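Local atomic coordinates of cytokinin riboside 5'-monophosphate phosphoribohydrolase (PDB entry 5ZBL), a protein that is a LOG-like member of the SLOG clan, built as a Rossmann-like alpha/beta domain and found as two copies in the assembly. Residues 24-29 against 143-148; 32-37 against 109-114; 57-62 against 82-87; 138-143 against 179-184. All coordinates share one frame; numbering follows the deposited sequence.

In the fold
Helix 25-40 opens two long loops one after the other: contact 1 starts at 24-29 and contact 2 at 32-37. Helix 53-64 then opens contact 3, the first to close, at 82-87 ahead of edge strand 89-93. Contact 2 closes around it at 109-114, fixing helix 25-40 to strand 110-112. Contact 4 opens at 138-143, on the next strand of the parallel sheet, before contact 1 closes at 143-148, so these two cross and share Asp-143. Contact 4 ends at 179-184, on helix 178-186. Contact 3 is nested in contact 2, and both lie inside contact 1. Contacts 2 and 4 meet across adjoining strands 110-112 and 139-142.

Contact 1. Residues 24-29 against 143-148; sequences SSLYTQ and DVDGFW. With EDO (1,2-ethanediol), chain E.
The N-terminal turn of helix 25-40 packs against the loop that links strand 139-142 to helix 149-160, with Leu-26 and Tyr-27 facing Val-144 and Asp-145. The meeting is apolar and centres on one methyl group, Val-144 CG1. Leu-26 CG lies 3.8 Å from it, the two side chains sliding past each other in opposite directions, while Tyr-27 CD1 approaches the same methyl obliquely at 3.9 Å. Leu-26 carries its CG anti to the backbone N (chi1 175°), and its CD2 branch extends on to Asp-145 CB, 3.7 Å away and roughly at right angles. The helix start is held by an N-cap: Ser-24 OG accepts from Leu-26 N at 2.9 Å with a nearly straight N-H...O angle of 161°. The loop has its own internal brace, since Trp-148 N donates to Asp-143 OD1 at 2.8 Å and meets that oxygen nearly along its C-O bond. Phe-147 CD1 sits over the centre of the Trp-148 ring, 3.4 Å above its plane. Arg-161 of the second subunit meets both polar ends: its NH1 is hydrogen-bonded to Tyr-27 OH and forms a salt bridge with Asp-145 OD2. Pro-114, just beyond strand 110-112, packs against Tyr-27, Val-144 and Phe-147, and Tyr-27 also reaches Leu-54 of helix 53-64.

Contact 2. Residues 32-37 against 109-114; sequences QTLAKT and GFIAMP
Leu-34 alone carries the helix side of this contact, facing Ile-111 of strand 110-112 and Met-113 just beyond the strand's end. Along the helix, Gln-32 comes first and packs on Ile-57 and Ala-61 of helix 53-64. Thr-33 then uses its carbonyl oxygen twice: Thr-37 OG1 donates to Thr-33 O at 2.7 Å, and Thr-37 N donates to Thr-33 O at 3.2 Å from the opposite face of the carbonyl plane. In Leu-34, which follows, a chi1 of 179° turns the branch point to the sheet and a chi2 of 55° brings CD2 forward. That methyl lies 3.5 Å from Met-113 SD, the side chains crossing at a slant, and 4.3 Å from Ile-111 CG2. A bend at chi3 of Met-113 (-47°) swings CE away from the leucine, leaving the sulfur to make the touch. Ala-35 faces Ala-61 and Phe-62 of helix 53-64, so successive residues address different neighbours. Tyr-142 of the next strand adjoins Leu-34, Ile-111 and Met-113 alike. With a single leucine methyl meeting a thioether sulfur and an isoleucine methyl, all buried, attachment of helix to strand here rests on dispersion and shape, without directional polar bonds.

Contact 3. Residues 57-62 against 82-87; sequences IVADAF and LGHEKL
His-84 is where the loop 82-87 first reaches helix 53-64, meeting Ala-59. A chi1 of -172° swings the imidazole away from its own backbone N and directs it at the helix, where CE1 comes within 4.2 Å of Ala-59 CB at an oblique angle to the ring. The Asp-60 carboxylate lies beside the same end of the imidazole: OD1 is at the ring edge, close to its plane, and the carboxylate and ring planes are turned 67° apart. The modelled spacing of that pair is too short to be trusted, so its exact closeness remains doubtful. The backbone of His-84 is hydrogen-bonded to Gly-49, and its side chain touches Lys-51, both in the turn between strand 44-47 and helix 53-64. The glycines that follow strand 44-47 resemble the glycine-rich strand-turn-helix of Rossmann-type folds, although the imidazole stands near them without touching the glycines of the pattern. Helix 53-64 itself forms the connection from strand 44-47 to strand 69-74. Further along, Lys-86 contributes its backbone: Lys-86 CA lies in the plane of the His-84 ring, at its edge. Leu-87 then folds back over that ring, placing CD2 3.4 Å above one face and offset toward the rim. The same methyl, Leu-87 CD2, also approaches Ala-59 CB at 4.1 Å. Tyr-47 of strand 44-47 touches Ala-59, His-84 and Leu-87 from the sheet side.

Contact 4. Residues 138-143 against 179-184; sequences PVALYD and HALLKA. With EDO (1,2-ethanediol), chain E.
Asp-143 OD2, just past the end of strand 139-142, accepts two hydrogen bonds, one from O2 of 1,2-ethanediol at 2.6 Å and one from Gln-149 NE2. The diol, probably left from the crystallisation liquor, is also hydrogen-bonded to Glu-175. Earlier in the chain, the strand packs on helix 178-186 through Leu-181. Strand segment 139-142 and helix segment 179-184 run almost exactly antiparallel (178°), their axes 9.3 Å apart. A chi1 of -171° sets the Leu-181 branch point trans to its amide nitrogen and aims it at the strand. Its CD1 presses on the start of the tyrosine side chain, 3.5 Å from Tyr-142 CA and 3.6 Å from Tyr-142 CB, the leucine and tyrosine side chains crossing at about a right angle. Leu-181 CG rests 4.0 Å from Ala-140 CB, where the small methyl lets the leucine come close to the sheet. Tyr-142 extends past the leucine toward helix 25-40, and its OH is hydrogen-bonded to Ala-30 O. Ile-111 of the neighbouring strand also touches Leu-181. The helix is thus seated on the sheet by hydrocarbon contact, while the strand's backbone is bonded within the sheet, Ala-140 to Phe-110 and Ala-112, Val-139 and Leu-141 to Ile-173.

Contact 1. Residues 24-29 against 143-148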
loop_
_atom_site.group_PDB
_atom_site.type_symbol
_atom_site.label_atom_id
_atom_site.label_comp_id
_atom_site.label_asym_id
_atom_site.label_seq_id
_atom_site.Cartn_x
_atom_site.Cartn_y
_atom_site.Cartn_z
ATOM N N SER A 24 -10.855 20.371 -3.994
ATOM C CA SER A 24 -10.432 21.723 -4.400
ATOM C C SER A 24 -9.652 21.717 -5.740
ATOM O O SER A 24 -9.021 20.721 -6.123
ATOM C CB SER A 24 -9.598 22.354 -3.280
ATOM O OG SER A 24 -8.449 23.022 -3.817
ATOM N N SER A 25 -9.639 22.849 -6.422
ATOM C CA SER A 25 -8.897 22.958 -7.683
ATOM C C SER A 25 -7.389 23.064 -7.499
ATOM O O SER A 25 -6.674 23.084 -8.481
ATOM C CB SER A 25 -9.353 24.201 -8.446
ATOM O OG SER A 25 -8.700 25.332 -7.900
ATOM N N LEU A 26 -6.931 23.252 -6.259
ATOM C CA LEU A 26 -5.528 23.371 -5.940
ATOM C C LEU A 26 -4.739 22.161 -6.401
ATOM O O LEU A 26 -3.601 22.306 -6.877
ATOM C CB LEU A 26 -5.336 23.535 -4.425
ATOM C CG LEU A 26 -3.892 23.567 -3.895
ATOM C CD1 LEU A 26 -3.033 24.640 -4.582
ATOM C CD2 LEU A 26 -3.914 23.782 -2.397
ATOM N N TYR A 27 -5.346 20.979 -6.265
ATOM C CA TYR A 27 -4.698 19.715 -6.561
ATOM C C TYR A 27 -4.400 19.607 -8.056
ATOM O O TYR A 27 -3.263 19.282 -8.455
ATOM C CB TYR A 27 -5.573 18.543 -6.068
ATOM C CG TYR A 27 -5.958 18.612 -4.594
ATOM C CD1 TYR A 27 -4.998 18.693 -3.612
ATOM C CD2 TYR A 27 -7.286 18.583 -4.203
ATOM C CE1 TYR A 27 -5.340 18.777 -2.284
ATOM C CE2 TYR A 27 -7.637 18.673 -2.885
ATOM C CZ TYR A 27 -6.655 18.775 -1.928
ATOM O OH TYR A 27 -6.997 18.847 -0.606
ATOM N N THR A 28 -5.431 19.914 -8.861
ATOM C CA THR A 28 -5.308 20.050 -10.307
ATOM C C THR A 28 -4.220 21.023 -10.713
ATOM O O THR A 28 -3.384 20.714 -11.584
ATOM C CB THR A 28 -6.635 20.489 -10.965
ATOM O OG1 THR A 28 -7.603 19.442 -10.849
ATOM C CG2 THR A 28 -6.444 20.827 -12.458
ATOM N N GLN A 29 -4.220 22.203 -10.112
ATOM C CA GLN A 29 -3.249 23.220 -10.527
ATOM C C GLN A 29 -1.856 22.778 -10.134
ATOM O O GLN A 29 -0.898 23.022 -10.876
ATOM C CB GLN A 29 -3.553 24.580 -9.908
ATOM C CG GLN A 29 -4.886 25.219 -10.334
ATOM C CD GLN A 29 -5.345 26.310 -9.360
ATOM O OE1 GLN A 29 -4.514 26.940 -8.687
ATOM N NE2 GLN A 29 -6.673 26.506 -9.244
ATOM N N ASP A 143 3.860 17.345 -1.584
ATOM C CA ASP A 143 3.077 17.692 -0.405
ATOM C C ASP A 143 2.096 18.877 -0.616
ATOM O O ASP A 143 2.119 19.868 0.101
ATOM C CB ASP A 143 4.048 17.936 0.748
ATOM C CG ASP A 143 3.403 17.843 2.114
ATOM O OD1 ASP A 143 2.402 17.098 2.288
ATOM O OD2 ASP A 143 3.955 18.503 3.025
ATOM N N VAL A 144 1.205 18.728 -1.579
ATOM C CA VAL A 144 0.278 19.794 -1.945
ATOM C C VAL A 144 -0.652 20.040 -0.769
ATOM O O VAL A 144 -1.405 19.136 -0.426
ATOM C CB VAL A 144 -0.599 19.431 -3.162
ATOM C CG1 VAL A 144 -1.603 20.515 -3.440
ATOM C CG2 VAL A 144 0.255 19.222 -4.388
ATOM N N ASP A 145 -0.563 21.241 -0.163
ATOM C CA ASP A 145 -1.375 21.678 0.991
ATOM C C ASP A 145 -1.180 20.802 2.277
ATOM O O ASP A 145 -2.113 20.540 3.052
ATOM C CB ASP A 145 -2.834 21.768 0.564
ATOM C CG ASP A 145 -3.718 22.478 1.597
ATOM O OD1 ASP A 145 -3.277 23.506 2.185
ATOM O OD2 ASP A 145 -4.865 21.999 1.808
ATOM N N GLY A 146 0.059 20.363 2.480
ATOM C CA GLY A 146 0.408 19.446 3.547
ATOM C C GLY A 146 -0.339 18.113 3.501
ATOM O O GLY A 146 -0.539 17.504 4.543
ATOM N N PHE A 147 -0.722 17.657 2.301
ATOM C CA PHE A 147 -1.415 16.370 2.124
ATOM C C PHE A 147 -0.743 15.171 2.805
ATOM O O PHE A 147 -1.391 14.317 3.403
ATOM C CB PHE A 147 -1.540 16.053 0.639
ATOM C CG PHE A 147 -2.231 14.772 0.367
ATOM C CD1 PHE A 147 -1.510 13.589 0.292
ATOM C CD2 PHE A 147 -3.590 14.743 0.177
ATOM C CE1 PHE A 147 -2.144 12.389 0.080
ATOM C CE2 PHE A 147 -4.232 13.551 -0.075
ATOM C CZ PHE A 147 -3.521 12.377 -0.105
ATOM N N TRP A 148 0.558 15.087 2.663
ATOM C CA TRP A 148 1.252 13.947 3.188
ATOM C C TRP A 148 1.621 14.092 4.663
ATOM O O TRP A 148 2.113 13.157 5.245
ATOM C CB TRP A 148 2.468 13.620 2.337
ATOM C CG TRP A 148 2.111 13.195 1.016
ATOM C CD1 TRP A 148 2.285 13.890 -0.128
ATOM C CD2 TRP A 148 1.520 11.955 0.658
ATOM N NE1 TRP A 148 1.843 13.165 -1.189
ATOM C CE2 TRP A 148 1.357 11.968 -0.741
ATOM C CE3 TRP A 148 1.140 10.812 1.379
ATOM C CZ2 TRP A 148 0.813 10.888 -1.451
ATOM C CZ3 TRP A 148 0.587 9.727 0.682
ATOM C CH2 TRP A 148 0.441 9.776 -0.738
HETATM C C1 EDO E . 7.952 21.363 2.594
HETATM O O1 EDO E . 9.370 21.175 2.571
HETATM C C2 EDO E . 7.247 20.005 2.457
HETATM O O2 EDO E . 6.074 19.960 3.277
#

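Contact 2. Residues 32-37 against 109-114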
loop_
_atom_site.group_PDB
_atom_site.type_symbol
_atom_site.label_atom_id
_atom_site.label_comp_id
_atom_site.label_asym_id
_atom_site.label_seq_id
_atom_site.Cartn_x
_atom_site.Cartn_y
_atom_site.Cartn_z
ATOM N N GLN A 32 -0.593 20.333 -12.684
ATOM C CA GLN A 32 -0.172 21.062 -13.889
ATOM C C GLN A 32 1.142 21.771 -13.756
ATOM O O GLN A 32 1.947 21.725 -14.681
ATOM C CB GLN A 32 -1.241 22.068 -14.279
ATOM C CG GLN A 32 -2.444 21.358 -14.857
ATOM C CD GLN A 32 -3.708 22.180 -14.818
ATOM O OE1 GLN A 32 -4.744 21.688 -15.216
ATOM N NE2 GLN A 32 -3.634 23.429 -14.315
ATOM N N THR A 33 1.372 22.402 -12.606
ATOM C CA THR A 33 2.655 23.078 -12.356
ATOM C C THR A 33 3.772 22.063 -12.278
ATOM O O THR A 33 4.907 22.332 -12.709
ATOM C CB THR A 33 2.645 23.926 -11.057
ATOM O OG1 THR A 33 1.385 24.567 -10.930
ATOM C CG2 THR A 33 3.654 25.021 -11.149
ATOM N N LEU A 34 3.456 20.908 -11.701
ATOM C CA LEU A 34 4.444 19.839 -11.585
ATOM C C LEU A 34 4.839 19.285 -12.980
ATOM O O LEU A 34 6.032 19.175 -13.317
ATOM C CB LEU A 34 3.902 18.754 -10.644
ATOM C CG LEU A 34 4.802 17.545 -10.428
ATOM C CD1 LEU A 34 6.208 17.919 -9.928
ATOM C CD2 LEU A 34 4.100 16.575 -9.496
ATOM N N ALA A 35 3.829 18.960 -13.782
ATOM C CA ALA A 35 4.016 18.534 -15.168
ATOM C C ALA A 35 4.879 19.482 -16.025
ATOM O O ALA A 35 5.754 19.038 -16.773
ATOM C CB ALA A 35 2.646 18.371 -15.815
ATOM N N LYS A 36 4.599 20.783 -15.927
ATOM C CA LYS A 36 5.333 21.822 -16.693
ATOM C C LYS A 36 6.825 21.911 -16.316
ATOM O O LYS A 36 7.698 22.005 -17.193
ATOM C CB LYS A 36 4.630 23.200 -16.515
ATOM C CG LYS A 36 5.276 24.419 -17.193
ATOM C CD LYS A 36 5.535 24.236 -18.697
ATOM C CE LYS A 36 5.557 25.550 -19.481
ATOM N NZ LYS A 36 4.982 25.331 -20.838
ATOM N N THR A 37 7.090 21.925 -15.008
ATOM C CA THR A 37 8.437 21.913 -14.468
ATOM C C THR A 37 9.183 20.702 -14.967
ATOM O O THR A 37 10.342 20.811 -15.410
ATOM C CB THR A 37 8.388 21.855 -12.936
ATOM O OG1 THR A 37 7.506 22.870 -12.487
ATOM C CG2 THR A 37 9.758 22.069 -12.299
ATOM N N GLY A 109 12.439 7.293 -11.199
ATOM C CA GLY A 109 12.074 7.814 -9.888
ATOM C C GLY A 109 10.553 7.833 -9.762
ATOM O O GLY A 109 9.854 7.658 -10.766
ATOM N N PHE A 110 10.080 8.060 -8.534
ATOM C CA PHE A 110 8.678 7.933 -8.152
ATOM C C PHE A 110 8.216 9.207 -7.460
ATOM O O PHE A 110 8.935 9.735 -6.601
ATOM C CB PHE A 110 8.518 6.768 -7.198
ATOM C CG PHE A 110 8.890 5.440 -7.791
ATOM C CD1 PHE A 110 8.046 4.809 -8.695
ATOM C CD2 PHE A 110 10.070 4.814 -7.438
ATOM C CE1 PHE A 110 8.395 3.595 -9.261
ATOM C CE2 PHE A 110 10.431 3.579 -7.991
ATOM C CZ PHE A 110 9.605 2.993 -8.913
ATOM N N ILE A 111 7.033 9.695 -7.845
ATOM C CA ILE A 111 6.356 10.786 -7.168
ATOM C C ILE A 111 4.944 10.309 -6.793
ATOM O O ILE A 111 4.216 9.740 -7.607
ATOM C CB ILE A 111 6.226 11.997 -8.070
ATOM C CG1 ILE A 111 7.615 12.519 -8.475
ATOM C CG2 ILE A 111 5.521 13.165 -7.382
ATOM C CD1 ILE A 111 7.525 13.583 -9.573
ATOM N N ALA A 112 4.569 10.549 -5.539
ATOM C CA ALA A 112 3.233 10.278 -5.096
ATOM C C ALA A 112 2.592 11.651 -4.839
ATOM O O ALA A 112 3.108 12.454 -4.030
ATOM C CB ALA A 112 3.223 9.378 -3.863
ATOM N N MET A 113 1.530 11.910 -5.602
ATOM C CA MET A 113 0.724 13.095 -5.465
ATOM C C MET A 113 -0.494 12.699 -4.636
ATOM O O MET A 113 -0.744 11.527 -4.409
ATOM C CB MET A 113 0.278 13.584 -6.842
ATOM C CG MET A 113 1.403 13.828 -7.856
ATOM S SD MET A 113 0.959 15.002 -9.179
ATOM C CE MET A 113 -0.647 14.418 -9.687
ATOM N N PRO A 114 -1.298 13.683 -4.225
ATOM C CA PRO A 114 -2.528 13.317 -3.556
ATOM C C PRO A 114 -3.332 12.268 -4.314
ATOM O O PRO A 114 -3.334 12.230 -5.548
ATOM C CB PRO A 114 -3.300 14.628 -3.526
ATOM C CG PRO A 114 -2.201 15.647 -3.404
ATOM C CD PRO A 114 -1.128 15.143 -4.305
#

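Contact 3. Residues 57-62 against 82-87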
loop_
_atom_site.group_PDB
_atom_site.type_symbol
_atom_site.label_atom_id
_atom_site.label_comp_id
_atom_site.label_asym_id
_atom_site.label_seq_id
_atom_site.Cartn_x
_atom_site.Cartn_y
_atom_site.Cartn_z
ATOM N N ILE A 57 -5.499 14.711 -15.370
ATOM C CA ILE A 57 -4.892 16.017 -15.350
ATOM C C ILE A 57 -3.384 15.976 -15.608
ATOM O O ILE A 57 -2.878 16.769 -16.403
ATOM C CB ILE A 57 -5.105 16.689 -14.004
ATOM C CG1 ILE A 57 -6.594 16.975 -13.747
ATOM C CG2 ILE A 57 -4.288 17.954 -13.923
ATOM C CD1 ILE A 57 -7.284 17.875 -14.751
ATOM N N VAL A 58 -2.657 15.116 -14.886
ATOM C CA VAL A 58 -1.185 15.094 -15.001
ATOM C C VAL A 58 -0.717 14.581 -16.400
ATOM O O VAL A 58 0.232 15.091 -16.972
ATOM C CB VAL A 58 -0.497 14.350 -13.794
ATOM C CG1 VAL A 58 -0.632 12.845 -13.902
ATOM C CG2 VAL A 58 0.979 14.707 -13.683
ATOM N N ALA A 59 -1.414 13.590 -16.937
ATOM C CA ALA A 59 -1.184 13.044 -18.265
ATOM C C ALA A 59 -1.364 14.164 -19.289
ATOM O O ALA A 59 -0.445 14.424 -20.053
ATOM C CB ALA A 59 -2.140 11.893 -18.556
ATOM N N ASP A 60 -2.514 14.837 -19.246
ATOM C CA ASP A 60 -2.830 15.970 -20.133
ATOM C C ASP A 60 -1.863 17.107 -20.056
ATOM O O ASP A 60 -1.639 17.772 -21.068
ATOM C CB ASP A 60 -4.220 16.556 -19.799
ATOM C CG ASP A 60 -5.381 15.673 -20.286
ATOM O OD1 ASP A 60 -5.135 14.667 -21.010
ATOM O OD2 ASP A 60 -6.540 15.987 -19.944
ATOM N N ALA A 61 -1.352 17.403 -18.858
ATOM C CA ALA A 61 -0.476 18.548 -18.679
ATOM C C ALA A 61 0.913 18.299 -19.217
ATOM O O ALA A 61 1.560 19.255 -19.716
ATOM C CB ALA A 61 -0.424 18.997 -17.219
ATOM N N PHE A 62 1.380 17.050 -19.156
ATOM C CA PHE A 62 2.704 16.695 -19.706
ATOM C C PHE A 62 2.586 16.766 -21.231
ATOM O O PHE A 62 3.470 17.282 -21.934
ATOM C CB PHE A 62 3.162 15.275 -19.313
ATOM C CG PHE A 62 4.040 15.189 -18.091
ATOM C CD1 PHE A 62 3.491 15.138 -16.820
ATOM C CD2 PHE A 62 5.414 15.001 -18.216
ATOM C CE1 PHE A 62 4.290 14.972 -15.695
ATOM C CE2 PHE A 62 6.221 14.853 -17.090
ATOM C CZ PHE A 62 5.641 14.807 -15.831
ATOM N N LEU A 82 -11.587 2.744 -19.266
ATOM C CA LEU A 82 -10.861 3.686 -18.387
ATOM C C LEU A 82 -9.511 4.240 -18.927
ATOM O O LEU A 82 -8.911 5.129 -18.303
ATOM C CB LEU A 82 -10.594 3.005 -17.045
ATOM C CG LEU A 82 -11.823 2.740 -16.161
ATOM C CD1 LEU A 82 -11.577 1.590 -15.188
ATOM C CD2 LEU A 82 -12.187 4.007 -15.410
ATOM N N GLY A 83 -9.046 3.726 -20.065
ATOM C CA GLY A 83 -7.741 4.076 -20.599
ATOM C C GLY A 83 -7.747 5.418 -21.287
ATOM O O GLY A 83 -8.713 5.790 -21.910
ATOM N N HIS A 84 -6.660 6.156 -21.157
ATOM C CA HIS A 84 -6.505 7.436 -21.848
ATOM C C HIS A 84 -6.120 7.226 -23.332
ATOM O O HIS A 84 -5.266 6.396 -23.645
ATOM C CB HIS A 84 -5.424 8.201 -21.130
ATOM C CG HIS A 84 -5.267 9.612 -21.575
ATOM N ND1 HIS A 84 -5.496 10.680 -20.740
ATOM C CD2 HIS A 84 -4.837 10.126 -22.737
ATOM C CE1 HIS A 84 -5.192 11.792 -21.367
ATOM N NE2 HIS A 84 -4.792 11.482 -22.586
ATOM N N GLU A 85 -6.714 8.017 -24.217
ATOM C CA GLU A 85 -6.753 7.732 -25.666
ATOM C C GLU A 85 -5.804 8.543 -26.528
ATOM O O GLU A 85 -5.797 8.377 -27.736
ATOM C CB GLU A 85 -8.180 7.940 -26.188
ATOM C CG GLU A 85 -9.242 7.300 -25.293
ATOM C CD GLU A 85 -10.552 7.012 -26.002
ATOM O OE1 GLU A 85 -10.899 7.740 -26.951
ATOM O OE2 GLU A 85 -11.234 6.035 -25.607
ATOM N N LYS A 86 -5.019 9.423 -25.921
ATOM C CA LYS A 86 -4.060 10.272 -26.626
ATOM C C LYS A 86 -2.676 10.367 -25.985
ATOM O O LYS A 86 -1.975 11.351 -26.174
ATOM C CB LYS A 86 -4.650 11.672 -26.822
ATOM C CG LYS A 86 -6.131 11.684 -27.229
ATOM C CD LYS A 86 -6.649 13.094 -27.521
ATOM C CE LYS A 86 -7.789 13.079 -28.533
ATOM N NZ LYS A 86 -7.257 12.781 -29.903
ATOM N N LEU A 87 -2.264 9.317 -25.282
ATOM C CA LEU A 87 -0.896 9.169 -24.780
ATOM C C LEU A 87 0.099 8.837 -25.874
ATOM O O LEU A 87 -0.249 8.229 -26.888
ATOM C CB LEU A 87 -0.804 8.070 -23.725
ATOM C CG LEU A 87 -1.808 8.152 -22.587
ATOM C CD1 LEU A 87 -1.730 6.874 -21.758
ATOM C CD2 LEU A 87 -1.593 9.428 -21.784
#

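Contact 4. Residues 138-143 against 179-184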
loop_
_atom_site.group_PDB
_atom_site.type_symbol
_atom_site.label_atom_id
_atom_site.label_comp_id
_atom_site.label_asym_id
_atom_site.label_seq_id
_atom_site.Cartn_x
_atom_site.Cartn_y
_atom_site.Cartn_z
ATOM N N PRO A 138 14.924 7.451 -6.247
ATOM C CA PRO A 138 14.301 8.411 -5.315
ATOM C C PRO A 138 12.781 8.301 -5.294
ATOM O O PRO A 138 12.171 8.081 -6.335
ATOM C CB PRO A 138 14.708 9.770 -5.868
ATOM C CG PRO A 138 15.089 9.519 -7.287
ATOM C CD PRO A 138 15.590 8.109 -7.391
ATOM N N VAL A 139 12.214 8.392 -4.098
ATOM C CA VAL A 139 10.745 8.431 -3.898
ATOM C C VAL A 139 10.431 9.787 -3.288
ATOM O O VAL A 139 11.073 10.198 -2.315
ATOM C CB VAL A 139 10.277 7.322 -2.990
ATOM C CG1 VAL A 139 8.755 7.351 -2.813
ATOM C CG2 VAL A 139 10.739 5.997 -3.560
ATOM N N ALA A 140 9.498 10.506 -3.907
ATOM C CA ALA A 140 9.170 11.855 -3.475
ATOM C C ALA A 140 7.681 11.988 -3.197
ATOM O O ALA A 140 6.853 11.494 -3.959
ATOM C CB ALA A 140 9.587 12.854 -4.522
ATOM N N LEU A 141 7.356 12.667 -2.103
ATOM C CA LEU A 141 5.981 12.981 -1.756
ATOM C C LEU A 141 5.721 14.444 -2.109
ATOM O O LEU A 141 6.337 15.340 -1.560
ATOM C CB LEU A 141 5.743 12.728 -0.276
ATOM C CG LEU A 141 6.122 11.368 0.287
ATOM C CD1 LEU A 141 5.727 11.335 1.759
ATOM C CD2 LEU A 141 5.449 10.258 -0.499
ATOM N N TYR A 142 4.830 14.660 -3.066
ATOM C CA TYR A 142 4.469 15.996 -3.501
ATOM C C TYR A 142 3.412 16.489 -2.511
ATOM O O TYR A 142 2.216 16.128 -2.608
ATOM C CB TYR A 142 3.971 15.957 -4.960
ATOM C CG TYR A 142 3.676 17.281 -5.664
ATOM C CD1 TYR A 142 4.419 18.430 -5.413
ATOM C CD2 TYR A 142 2.656 17.356 -6.614
ATOM C CE1 TYR A 142 4.158 19.595 -6.086
ATOM C CE2 TYR A 142 2.392 18.518 -7.302
ATOM C CZ TYR A 142 3.138 19.652 -7.027
ATOM O OH TYR A 142 2.888 20.867 -7.700
ATOM N N ASP A 143 3.860 17.345 -1.584
ATOM C CA ASP A 143 3.077 17.692 -0.405
ATOM C C ASP A 143 2.096 18.877 -0.616
ATOM O O ASP A 143 2.119 19.868 0.101
ATOM C CB ASP A 143 4.048 17.936 0.748
ATOM C CG ASP A 143 3.403 17.843 2.114
ATOM O OD1 ASP A 143 2.402 17.098 2.288
ATOM O OD2 ASP A 143 3.955 18.503 3.025
ATOM N N HIS A 179 9.490 22.703 -8.111
ATOM C CA HIS A 179 10.900 22.973 -8.401
ATOM C C HIS A 179 11.780 22.261 -7.420
ATOM O O HIS A 179 12.693 21.529 -7.837
ATOM C CB HIS A 179 11.199 24.482 -8.438
ATOM C CG HIS A 179 10.726 25.143 -9.703
ATOM N ND1 HIS A 179 9.463 25.689 -9.839
ATOM C CD2 HIS A 179 11.329 25.297 -10.904
ATOM C CE1 HIS A 179 9.317 26.168 -11.059
ATOM N NE2 HIS A 179 10.426 25.920 -11.732
ATOM N N ALA A 180 11.482 22.457 -6.134
ATOM C CA ALA A 180 12.240 21.843 -5.061
ATOM C C ALA A 180 12.166 20.295 -5.083
ATOM O O ALA A 180 13.166 19.628 -4.811
ATOM C CB ALA A 180 11.785 22.381 -3.726
ATOM N N LEU A 181 10.991 19.765 -5.443
ATOM C CA LEU A 181 10.745 18.345 -5.576
ATOM C C LEU A 181 11.547 17.664 -6.680
ATOM O O LEU A 181 12.151 16.601 -6.446
ATOM C CB LEU A 181 9.259 18.087 -5.839
ATOM C CG LEU A 181 8.859 16.580 -5.777
ATOM C CD1 LEU A 181 7.492 16.371 -5.162
ATOM C CD2 LEU A 181 8.885 15.943 -7.146
ATOM N N LEU A 182 11.514 18.234 -7.887
ATOM C CA LEU A 182 12.270 17.677 -9.023
ATOM C C LEU A 182 13.752 17.880 -8.841
ATOM O O LEU A 182 14.541 16.970 -9.139
ATOM C CB LEU A 182 11.827 18.284 -10.341
ATOM C CG LEU A 182 10.419 17.824 -10.754
ATOM C CD1 LEU A 182 9.800 18.759 -11.781
ATOM C CD2 LEU A 182 10.447 16.392 -11.272
ATOM N N LYS A 183 14.131 19.051 -8.341
ATOM C CA LYS A 183 15.545 19.331 -8.043
ATOM C C LYS A 183 16.118 18.313 -7.090
ATOM O O LYS A 183 17.205 17.800 -7.315
ATOM C CB LYS A 183 15.738 20.725 -7.459
ATOM C CG LYS A 183 17.182 21.089 -7.156
ATOM C CD LYS A 183 17.400 22.595 -7.187
ATOM C CE LYS A 183 18.885 22.935 -7.229
ATOM N NZ LYS A 183 19.419 23.274 -5.884
ATOM N N ALA A 184 15.378 18.008 -6.029
ATOM C CA ALA A 184 15.843 17.016 -5.060
ATOM C C ALA A 184 15.989 15.613 -5.683
ATOM O O ALA A 184 16.914 14.895 -5.310
ATOM C CB ALA A 184 14.937 16.986 -3.832
HETATM C C1 EDO E . 7.952 21.363 2.594
HETATM O O1 EDO E . 9.370 21.175 2.571
HETATM C C2 EDO E . 7.247 20.005 2.457
HETATM O O2 EDO E . 6.074 19.960 3.277
#